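Local coordinates for protein phosphatidylinositol-specific phospholipase C (Listeria monocytogenes, PDB 2PLC) that is a bacterial member of the phosphatidylinositol-specific phospholipase C family, with an X domain of the TIM-barrel clan, at residues Ile182-Tyr186 with Glu197-Thr201. Residues are numbered along the deposited sequence.
Sequences IQDDY and EIVQT
Strand-to-helix packing within a beta-alpha-beta unit: the end of strand 180-183 and the loop after it face one side of helix 191-207, which leads on to strand 212-216, the parallel neighbour of 180-183. Ile182 and Gln183 are extended (phi/psi near -112/126 and -112/107); Asp185, at -84/84, centres an inverse gamma turn. The closest alpha carbons are those of Gln183 and Thr201, 7.1 Å apart. The CA-to-CB bond of Gln183 points toward the helix; the buried side chain (chi1 t, chi2 m) brings CG to 3.6 Å from Thr201 OG1 and 4.0 Å from Glu197 O. Such a crossover is the repeating element of TIM-type barrels, to which this family belongs. Thr201 (chi1 m) turns OG1 back to hydrogen-bond Glu197 O (2.7 Å). Past the strand end, Asp185 (chi1 t) and Glu197 (chi1 m, chi2 t) converge, Asp185 OD2 2.6 Å from Glu197 OE1, so one carboxyl group is probably protonated. Lys194 hydrogen-bonds Asp185 O, and Asn215 of strand 212-216 hydrogen-bonds Ile198 O.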
# COMPACT_ATOMS: atom_id res chain seq x y z
N ILE A 182 8.74 0.50 -9.09
CA ILE A 182 8.73 -0.44 -7.97
C ILE A 182 10.07 -1.02 -7.52
O ILE A 182 10.84 -1.56 -8.31
CB ILE A 182 7.75 -1.62 -8.26
CG1 ILE A 182 6.36 -1.08 -8.61
CG2 ILE A 182 7.66 -2.55 -7.05
CD1 ILE A 182 5.38 -2.13 -9.02
N GLN A 183 10.35 -0.87 -6.23
CA GLN A 183 11.56 -1.43 -5.63
C GLN A 183 11.03 -2.53 -4.72
O GLN A 183 10.40 -2.25 -3.69
CB GLN A 183 12.33 -0.38 -4.83
CG GLN A 183 13.65 -0.89 -4.22
CD GLN A 183 13.46 -1.59 -2.88
OE1 GLN A 183 13.24 -0.95 -1.85
NE2 GLN A 183 13.56 -2.92 -2.88
N ASP A 184 11.23 -3.77 -5.13
CA ASP A 184 10.76 -4.91 -4.36
C ASP A 184 11.79 -6.02 -4.31
O ASP A 184 11.51 -7.17 -4.68
CB ASP A 184 9.44 -5.42 -4.95
CG ASP A 184 8.73 -6.41 -4.03
OD1 ASP A 184 9.01 -6.42 -2.82
OD2 ASP A 184 7.89 -7.17 -4.54
N ASP A 185 13.00 -5.68 -3.87
CA ASP A 185 14.07 -6.66 -3.74
C ASP A 185 13.87 -7.33 -2.37
O ASP A 185 14.47 -6.92 -1.36
CB ASP A 185 15.43 -5.97 -3.83
CG ASP A 185 16.59 -6.92 -3.63
OD1 ASP A 185 16.48 -8.10 -4.02
OD2 ASP A 185 17.62 -6.49 -3.08
N TYR A 186 13.00 -8.33 -2.33
CA TYR A 186 12.69 -9.03 -1.09
C TYR A 186 13.50 -10.30 -0.84
O TYR A 186 13.69 -10.71 0.31
CB TYR A 186 11.20 -9.39 -1.06
CG TYR A 186 10.83 -10.41 -2.11
CD1 TYR A 186 10.51 -10.02 -3.41
CD2 TYR A 186 10.84 -11.78 -1.81
CE1 TYR A 186 10.21 -10.97 -4.39
CE2 TYR A 186 10.55 -12.74 -2.79
CZ TYR A 186 10.24 -12.33 -4.08
OH TYR A 186 9.97 -13.27 -5.05
N GLU A 197 19.31 0.38 -1.78
CA GLU A 197 18.20 0.37 -2.74
C GLU A 197 17.04 1.22 -2.27
O GLU A 197 16.34 1.85 -3.07
CB GLU A 197 17.73 -1.06 -2.98
CG GLU A 197 18.79 -1.94 -3.60
CD GLU A 197 18.37 -3.39 -3.69
OE1 GLU A 197 17.77 -3.89 -2.72
OE2 GLU A 197 18.64 -4.02 -4.73
N ILE A 198 16.81 1.24 -0.96
CA ILE A 198 15.73 2.05 -0.40
C ILE A 198 16.09 3.52 -0.56
O ILE A 198 15.32 4.29 -1.14
CB ILE A 198 15.47 1.70 1.10
CG1 ILE A 198 14.89 0.29 1.21
CG2 ILE A 198 14.49 2.70 1.71
CD1 ILE A 198 14.82 -0.23 2.64
N VAL A 199 17.29 3.90 -0.13
CA VAL A 199 17.78 5.28 -0.22
C VAL A 199 17.81 5.79 -1.67
O VAL A 199 17.37 6.91 -1.94
CB VAL A 199 19.19 5.41 0.41
CG1 VAL A 199 19.79 6.76 0.11
CG2 VAL A 199 19.10 5.23 1.92
N GLN A 200 18.32 4.97 -2.58
CA GLN A 200 18.39 5.36 -3.99
C GLN A 200 17.01 5.61 -4.59
O GLN A 200 16.81 6.58 -5.32
CB GLN A 200 19.13 4.28 -4.79
CG GLN A 200 20.61 4.22 -4.50
CD GLN A 200 21.30 3.09 -5.23
OE1 GLN A 200 20.72 2.44 -6.10
NE2 GLN A 200 22.56 2.83 -4.86
N THR A 201 16.05 4.75 -4.26
CA THR A 201 14.68 4.87 -4.76
C THR A 201 13.96 6.08 -4.18
O THR A 201 13.16 6.71 -4.87
CB THR A 201 13.88 3.59 -4.47
OG1 THR A 201 14.59 2.48 -5.02
CG2 THR A 201 12.49 3.65 -5.10